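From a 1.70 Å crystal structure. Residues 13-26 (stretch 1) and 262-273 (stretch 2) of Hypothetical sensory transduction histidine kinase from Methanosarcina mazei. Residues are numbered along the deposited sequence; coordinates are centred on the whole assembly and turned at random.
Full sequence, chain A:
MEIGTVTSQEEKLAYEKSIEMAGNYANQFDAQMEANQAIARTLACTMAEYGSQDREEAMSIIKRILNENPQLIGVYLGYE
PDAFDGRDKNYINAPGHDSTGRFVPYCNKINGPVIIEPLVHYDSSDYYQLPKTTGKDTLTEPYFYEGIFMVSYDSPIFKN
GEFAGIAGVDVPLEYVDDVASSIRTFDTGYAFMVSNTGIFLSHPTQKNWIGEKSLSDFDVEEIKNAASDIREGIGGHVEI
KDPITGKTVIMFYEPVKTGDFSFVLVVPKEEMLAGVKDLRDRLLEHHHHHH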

ATOM      1  N   LEU A  13      16.619 -28.402   7.946  1.00 46.13           N
ATOM      2  CA  LEU A  13      17.456 -27.225   8.094  1.00 44.64           C
ATOM      3  C   LEU A  13      17.217 -26.476   6.841  1.00 42.57           C
ATOM      4  O   LEU A  13      17.393 -25.247   6.738  1.00 41.34           O
ATOM      5  N   ALA A  14      16.761 -27.261   5.888  1.00 39.28           N
ATOM      6  CA  ALA A  14      16.454 -26.774   4.597  1.00 36.60           C
ATOM      7  C   ALA A  14      15.168 -25.890   4.672  1.00 34.82           C
ATOM      8  O   ALA A  14      15.136 -24.736   4.167  1.00 32.60           O
ATOM      9  N   TYR A  15      14.139 -26.435   5.320  1.00 31.94           N
ATOM     10  CA  TYR A  15      12.899 -25.711   5.520  1.00 31.35           C
ATOM     11  C   TYR A  15      13.217 -24.430   6.339  1.00 30.15           C
ATOM     12  O   TYR A  15      12.742 -23.334   6.025  1.00 26.94           O
ATOM     13  N   GLU A  16      14.012 -24.599   7.397  1.00 27.50           N
ATOM     14  CA  GLU A  16      14.218 -23.516   8.354  1.00 27.24           C
ATOM     15  C   GLU A  16      14.983 -22.367   7.725  1.00 25.53           C
ATOM     16  O   GLU A  16      14.704 -21.197   8.005  1.00 25.25           O
ATOM     17  N   LYS A  17      15.926 -22.669   6.856  1.00 23.28           N
ATOM     18  CA  LYS A  17      16.610 -21.599   6.220  1.00 24.18           C
ATOM     19  C   LYS A  17      15.651 -20.824   5.328  1.00 23.60           C
ATOM     20  O   LYS A  17      15.847 -19.608   5.127  1.00 22.33           O
ATOM     21  N   SER A  18      14.696 -21.542   4.708  1.00 22.55           N
ATOM     22  CA  SER A  18      13.830 -20.893   3.714  1.00 21.40           C
ATOM     23  C   SER A  18      12.825 -20.003   4.466  1.00 19.67           C
ATOM     24  O   SER A  18      12.482 -18.904   3.951  1.00 19.21           O
ATOM     25  N   ILE A  19      12.354 -20.477   5.629  1.00 17.92           N
ATOM     26  CA  ILE A  19      11.385 -19.739   6.471  1.00 19.81           C
ATOM     27  C   ILE A  19      12.110 -18.433   6.856  1.00 19.13           C
ATOM     28  O   ILE A  19      11.551 -17.352   6.754  1.00 15.73           O
ATOM     29  N   GLU A  20      13.370 -18.532   7.271  1.00 20.02           N
ATOM     30  CA  GLU A  20      14.106 -17.316   7.754  1.00 20.12           C
ATOM     31  C   GLU A  20      14.372 -16.387   6.586  1.00 18.64           C
ATOM     32  O   GLU A  20      14.306 -15.183   6.762  1.00 15.51           O
HETATM   33  N   MSE A  21      14.668 -16.935   5.410  1.00 17.18           N
HETATM   34  CA  MSE A  21      14.843 -16.096   4.223  1.00 16.20           C
HETATM   35  C   MSE A  21      13.566 -15.305   3.863  1.00 15.93           C
HETATM   36  O   MSE A  21      13.617 -14.106   3.531  1.00 14.64           O
ATOM     37  N   ALA A  22      12.441 -16.020   3.856  1.00 15.26           N
ATOM     38  CA  ALA A  22      11.138 -15.379   3.551  1.00 14.38           C
ATOM     39  C   ALA A  22      10.872 -14.282   4.602  1.00 13.25           C
ATOM     40  O   ALA A  22      10.368 -13.192   4.224  1.00 12.65           O
ATOM     41  N   GLY A  23      11.205 -14.569   5.861  1.00 12.98           N
ATOM     42  CA  GLY A  23      10.921 -13.555   6.964  1.00 13.78           C
ATOM     43  C   GLY A  23      11.847 -12.370   6.769  1.00 13.70           C
ATOM     44  O   GLY A  23      11.408 -11.191   6.899  1.00 13.13           O
ATOM     45  N   ASN A  24      13.086 -12.671   6.418  1.00 13.88           N
ATOM     46  CA  ASN A  24      14.064 -11.607   6.132  1.00 13.63           C
ATOM     47  C   ASN A  24      13.584 -10.662   5.036  1.00 12.99           C
ATOM     48  O   ASN A  24      13.516  -9.419   5.230  1.00 14.88           O
ATOM     49  N   TYR A  25      13.178 -11.211   3.889  1.00 12.44           N
ATOM     50  CA  TYR A  25      12.706 -10.351   2.817  1.00 12.69           C
ATOM     51  C   TYR A  25      11.393  -9.665   3.210  1.00 12.69           C
ATOM     52  O   TYR A  25      11.226  -8.517   2.859  1.00 14.12           O
ATOM     53  N   ALA A  26      10.499 -10.365   3.934  1.00 11.88           N
ATOM     54  CA  ALA A  26       9.243  -9.687   4.345  1.00 10.52           C
ATOM     55  C   ALA A  26       9.590  -8.440   5.155  1.00 12.47           C
ATOM     56  O   ALA A  26       8.985  -7.372   4.948  1.00 13.41           O
ATOM     57  N   SER A 262       2.188 -10.080   2.253  1.00 10.25           N
ATOM     58  CA  SER A 262       2.959 -11.259   2.507  1.00 10.72           C
ATOM     59  C   SER A 262       4.079 -11.402   1.491  1.00 10.94           C
ATOM     60  O   SER A 262       3.792 -11.141   0.295  1.00 14.05           O
ATOM     61  N   PHE A 263       5.255 -11.878   1.922  1.00 12.06           N
ATOM     62  CA  PHE A 263       6.309 -12.188   0.988  1.00 11.43           C
ATOM     63  C   PHE A 263       6.317 -13.723   0.827  1.00 14.10           C
ATOM     64  O   PHE A 263       6.291 -14.442   1.831  1.00 13.80           O
ATOM     65  N   VAL A 264       6.332 -14.187  -0.429  1.00 13.37           N
ATOM     66  CA  VAL A 264       6.206 -15.629  -0.707  1.00 15.18           C
ATOM     67  C   VAL A 264       7.433 -16.120  -1.458  1.00 16.08           C
ATOM     68  O   VAL A 264       7.870 -15.540  -2.478  1.00 16.10           O
ATOM     69  N   LEU A 265       8.041 -17.182  -0.957  1.00 16.59           N
ATOM     70  CA  LEU A 265       9.124 -17.819  -1.676  1.00 18.17           C
ATOM     71  C   LEU A 265       8.603 -19.167  -2.184  1.00 20.98           C
ATOM     72  O   LEU A 265       7.946 -19.920  -1.408  1.00 20.24           O
ATOM     73  N   VAL A 266       8.877 -19.461  -3.453  1.00 19.53           N
ATOM     74  CA  VAL A 266       8.364 -20.709  -4.041  1.00 21.53           C
ATOM     75  C   VAL A 266       9.607 -21.564  -4.370  1.00 22.24           C
ATOM     76  O   VAL A 266      10.489 -21.129  -5.097  1.00 22.67           O
ATOM     77  N   VAL A 267       9.700 -22.738  -3.739  1.00 22.19           N
ATOM     78  CA  VAL A 267      10.908 -23.532  -3.810  1.00 23.92           C
ATOM     79  C   VAL A 267      10.514 -24.974  -4.202  1.00 23.85           C
ATOM     80  O   VAL A 267       9.677 -25.578  -3.523  1.00 24.76           O
ATOM     81  N   PRO A 268      11.139 -25.484  -5.244  1.00 27.25           N
ATOM     82  CA  PRO A 268      10.940 -26.867  -5.673  1.00 27.54           C
ATOM     83  C   PRO A 268      11.533 -27.769  -4.589  1.00 28.65           C
ATOM     84  O   PRO A 268      12.727 -27.640  -4.257  1.00 28.21           O
ATOM     85  N   LYS A 269      10.708 -28.635  -4.022  1.00 29.21           N
ATOM     86  CA  LYS A 269      11.120 -29.425  -2.888  1.00 31.71           C
ATOM     87  C   LYS A 269      12.339 -30.262  -3.190  1.00 33.32           C
ATOM     88  O   LYS A 269      13.268 -30.354  -2.367  1.00 33.17           O
ATOM     89  N   GLU A 270      12.355 -30.885  -4.356  1.00 34.82           N
ATOM     90  CA  GLU A 270      13.507 -31.716  -4.693  1.00 37.89           C
ATOM     91  C   GLU A 270      14.839 -30.929  -4.756  1.00 38.08           C
ATOM     92  O   GLU A 270      15.922 -31.464  -4.441  1.00 39.19           O
ATOM     93  N   GLU A 271      14.792 -29.655  -5.124  1.00 36.87           N
ATOM     94  CA  GLU A 271      16.000 -28.846  -5.090  1.00 36.96           C
ATOM     95  C   GLU A 271      16.430 -28.516  -3.666  1.00 37.48           C
ATOM     96  O   GLU A 271      17.603 -28.320  -3.391  1.00 37.32           O
HETATM   97  N   MSE A 272      15.455 -28.415  -2.773  1.00 40.27           N
HETATM   98  CA  MSE A 272      15.671 -27.880  -1.417  1.00 42.41           C
HETATM   99  C   MSE A 272      16.329 -28.982  -0.607  1.00 44.00           C
HETATM  100  O   MSE A 272      17.195 -28.735   0.253  1.00 44.14           O
ATOM    101  N   LEU A 273      15.886 -30.201  -0.860  1.00 45.64           N
ATOM    102  CA  LEU A 273      16.388 -31.351  -0.112  1.00 47.32           C
ATOM    103  C   LEU A 273      17.580 -31.996  -0.856  1.00 48.23           C
ATOM    104  O   LEU A 273      18.244 -32.968  -0.463  1.00 49.26           O
TER

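What meets the start of the helix? Ala-14 points toward the other stretch, and its small CB rests 3.7 Å from Met-272 O and 3.8 Å from Leu-273 CD2. Tyr-15 leaves the backbone sideways, but its m rotamer brings the ring close: Met-272 CE, a selenomethionine methyl, lies over one face, 3.4 Å from Tyr-15 CD1, in a CH-pi contact. Lys-269, extended with every chi at t, reaches the same tyrosine, its CE 3.3 Å from Tyr-15 OH; both polar ends find hydrogen bonds elsewhere in the structure.

How is the middle filled? Ser-18, also m, points toward the strand and places OG 3.9 Å from Met-272 SE, while its carbonyl O lies 3.5 Å from Leu-265 CD1. That same leucine methyl sits 3.9 Å from Met-21 SE and 4.3 Å from Ala-22 CB, so one side chain serves a full helical turn.

What closes the far end? Phe-263, chi1 t, takes Tyr-25 CB over one ring face, with Tyr-25 CB 3.4 Å from Phe-263 CZ. The two aromatic planes are near parallel but slid apart, so they barely overlap. Ala-26 CB packs 3.9 Å from Phe-263 CB.

Does polarity hold the pair together? No clear hydrogen bond crosses between them; packing dominates.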

ATOM      1  CB  LEU A  13      18.943 -27.583   8.189  1.00 45.65           C
ATOM      2  CG  LEU A  13      19.341 -27.837   9.649  1.00 48.20           C
ATOM      3  CD1 LEU A  13      20.835 -28.155   9.742  1.00 50.83           C
ATOM      4  CD2 LEU A  13      18.932 -26.682  10.624  1.00 49.35           C
ATOM      5  CB  ALA A  14      16.263 -27.948   3.709  1.00 37.50           C
ATOM      6  CB  TYR A  15      11.874 -26.537   6.279  1.00 31.17           C
ATOM      7  CG  TYR A  15      11.068 -27.526   5.438  1.00 32.50           C
ATOM      8  CD1 TYR A  15      11.578 -28.799   5.154  1.00 35.54           C
ATOM      9  CD2 TYR A  15       9.785 -27.210   4.984  1.00 30.33           C
ATOM     10  CE1 TYR A  15      10.844 -29.708   4.398  1.00 35.65           C
ATOM     11  CE2 TYR A  15       9.023 -28.109   4.267  1.00 29.67           C
ATOM     12  CZ  TYR A  15       9.568 -29.359   3.955  1.00 35.17           C
ATOM     13  OH  TYR A  15       8.876 -30.288   3.202  1.00 33.58           O
ATOM     14  CB  GLU A  16      14.945 -24.048   9.592  1.00 29.21           C
ATOM     15  CG  GLU A  16      13.967 -24.603  10.609  1.00 35.14           C
ATOM     16  CD  GLU A  16      14.646 -25.394  11.726  1.00 42.98           C
ATOM     17  OE1 GLU A  16      15.889 -25.583  11.645  1.00 45.70           O
ATOM     18  OE2 GLU A  16      13.921 -25.799  12.671  1.00 45.64           O
ATOM     19  CB  LYS A  17      17.782 -22.111   5.401  1.00 24.23           C
ATOM     20  CG  LYS A  17      18.298 -21.149   4.338  1.00 28.99           C
ATOM     21  CD  LYS A  17      19.196 -21.948   3.388  1.00 37.39           C
ATOM     22  CE  LYS A  17      19.321 -21.318   2.028  1.00 43.68           C
ATOM     23  NZ  LYS A  17      20.424 -20.286   1.962  1.00 47.76           N
ATOM     24  CB  SER A  18      13.110 -21.926   2.763  1.00 22.35           C
ATOM     25  OG  SER A  18      14.079 -22.471   1.912  1.00 22.67           O
ATOM     26  CB  ILE A  19      11.029 -20.551   7.733  1.00 18.07           C
ATOM     27  CG1 ILE A  19      10.129 -21.723   7.309  1.00 21.77           C
ATOM     28  CG2 ILE A  19      10.312 -19.720   8.694  1.00 19.89           C
ATOM     29  CD1 ILE A  19       9.794 -22.694   8.565  1.00 25.12           C
ATOM     30  CB  GLU A  20      15.461 -17.666   8.355  1.00 21.06           C
ATOM     31  CG  GLU A  20      15.281 -18.413   9.623  1.00 24.22           C
ATOM     32  CD  GLU A  20      14.726 -17.561  10.729  1.00 26.79           C
ATOM     33  OE1 GLU A  20      14.817 -16.300  10.742  1.00 23.83           O
ATOM     34  OE2 GLU A  20      14.228 -18.149  11.645  1.00 29.13           O
HETATM   35  CB  MSE A  21      15.232 -16.931   2.969  1.00 17.42           C
HETATM   36  CG  MSE A  21      15.567 -15.985   1.860  1.00 20.25           C
HETATM   37 SE   MSE A  21      16.203 -17.165   0.355  1.00 31.06          SE
HETATM   38  CE  MSE A  21      18.013 -17.288   0.849  1.00 26.65           C
ATOM     39  CB  ALA A  22      10.010 -16.396   3.598  1.00 15.06           C
ATOM     40  CB  ASN A  24      15.403 -12.284   5.803  1.00 14.16           C
ATOM     41  CG  ASN A  24      16.561 -11.327   5.751  1.00 18.69           C
ATOM     42  OD1 ASN A  24      16.375 -10.097   5.873  1.00 17.81           O
ATOM     43  ND2 ASN A  24      17.778 -11.858   5.517  1.00 19.09           N
ATOM     44  CB  TYR A  25      12.453 -11.130   1.520  1.00 12.88           C
ATOM     45  CG  TYR A  25      13.729 -11.445   0.730  1.00 13.28           C
ATOM     46  CD1 TYR A  25      14.494 -10.398   0.203  1.00 19.89           C
ATOM     47  CD2 TYR A  25      14.108 -12.772   0.511  1.00 17.31           C
ATOM     48  CE1 TYR A  25      15.628 -10.653  -0.518  1.00 24.52           C
ATOM     49  CE2 TYR A  25      15.238 -13.042  -0.253  1.00 22.05           C
ATOM     50  CZ  TYR A  25      15.982 -11.992  -0.744  1.00 23.03           C
ATOM     51  OH  TYR A  25      17.140 -12.222  -1.500  1.00 28.73           O
ATOM     52  CB  ALA A  26       8.372 -10.589   5.241  1.00 10.28           C
ATOM     53  CB  SER A 262       2.046 -12.550   2.494  1.00 13.09           C
ATOM     54  OG  SER A 262       2.801 -13.692   2.950  1.00 14.17           O
ATOM     55  CB  PHE A 263       7.701 -11.698   1.547  1.00 11.62           C
ATOM     56  CG  PHE A 263       8.842 -12.069   0.616  1.00 12.45           C
ATOM     57  CD1 PHE A 263       9.210 -11.220  -0.414  1.00 18.74           C
ATOM     58  CD2 PHE A 263       9.498 -13.294   0.779  1.00 15.18           C
ATOM     59  CE1 PHE A 263      10.276 -11.587  -1.281  1.00 15.51           C
ATOM     60  CE2 PHE A 263      10.579 -13.654  -0.095  1.00 19.47           C
ATOM     61  CZ  PHE A 263      10.944 -12.780  -1.093  1.00 17.52           C
ATOM     62  CB  VAL A 264       4.923 -15.920  -1.533  1.00 13.10           C
ATOM     63  CG1 VAL A 264       4.739 -17.444  -1.699  1.00 14.07           C
ATOM     64  CG2 VAL A 264       3.719 -15.330  -0.879  1.00 14.94           C
ATOM     65  CB  LEU A 265      10.279 -18.190  -0.727  1.00 22.00           C
ATOM     66  CG  LEU A 265      11.436 -17.313  -0.411  1.00 26.59           C
ATOM     67  CD1 LEU A 265      12.408 -18.107   0.514  1.00 27.29           C
ATOM     68  CD2 LEU A 265      12.119 -16.762  -1.657  1.00 26.14           C
ATOM     69  CB  VAL A 266       7.546 -20.459  -5.323  1.00 20.55           C
ATOM     70  CG1 VAL A 266       7.134 -21.774  -5.999  1.00 21.91           C
ATOM     71  CG2 VAL A 266       6.286 -19.617  -5.028  1.00 21.51           C
ATOM     72  CB  VAL A 267      11.523 -23.701  -2.421  1.00 22.78           C
ATOM     73  CG1 VAL A 267      12.812 -24.430  -2.550  1.00 28.17           C
ATOM     74  CG2 VAL A 267      11.817 -22.354  -1.732  1.00 27.15           C
ATOM     75  CB  PRO A 268      11.768 -26.954  -6.946  1.00 28.78           C
ATOM     76  CG  PRO A 268      11.933 -25.556  -7.401  1.00 30.58           C
ATOM     77  CD  PRO A 268      12.074 -24.779  -6.126  1.00 27.02           C
ATOM     78  CB  LYS A 269       9.985 -30.328  -2.441  1.00 31.75           C
ATOM     79  CG  LYS A 269      10.331 -31.210  -1.218  1.00 32.52           C
ATOM     80  CD  LYS A 269       9.011 -31.775  -0.620  1.00 30.83           C
ATOM     81  CE  LYS A 269       9.243 -32.458   0.745  1.00 30.78           C
ATOM     82  NZ  LYS A 269       7.942 -32.991   1.368  1.00 32.69           N
ATOM     83  CB  GLU A 270      13.241 -32.508  -5.975  1.00 38.43           C
ATOM     84  CG  GLU A 270      14.519 -32.859  -6.676  1.00 45.98           C
ATOM     85  CD  GLU A 270      14.293 -33.243  -8.130  1.00 54.24           C
ATOM     86  OE1 GLU A 270      13.220 -33.814  -8.423  1.00 57.07           O
ATOM     87  OE2 GLU A 270      15.193 -32.984  -8.970  1.00 57.66           O
ATOM     88  CB  GLU A 271      15.756 -27.541  -5.836  1.00 36.27           C
ATOM     89  CG  GLU A 271      15.546 -27.743  -7.305  1.00 35.89           C
ATOM     90  CD  GLU A 271      15.234 -26.449  -8.072  1.00 36.30           C
ATOM     91  OE1 GLU A 271      15.591 -25.335  -7.597  1.00 35.01           O
ATOM     92  OE2 GLU A 271      14.624 -26.565  -9.155  1.00 34.79           O
HETATM   93  CB  MSE A 272      14.339 -27.482  -0.757  1.00 41.16           C
HETATM   94  CG  MSE A 272      14.409 -26.321   0.237  1.00 42.22           C
HETATM   95 SE   MSE A 272      12.936 -26.215   1.521  1.00 43.59          SE
HETATM   96  CE  MSE A 272      12.631 -28.104   2.025  1.00 45.67           C
ATOM     97  CB  LEU A 273      15.229 -32.331   0.181  1.00 47.05           C
ATOM     98  CG  LEU A 273      14.215 -31.738   1.172  1.00 46.97           C
ATOM     99  CD1 LEU A 273      13.059 -32.713   1.563  1.00 45.69           C
ATOM    100  CD2 LEU A 273      14.933 -31.212   2.428  1.00 47.38           C
TER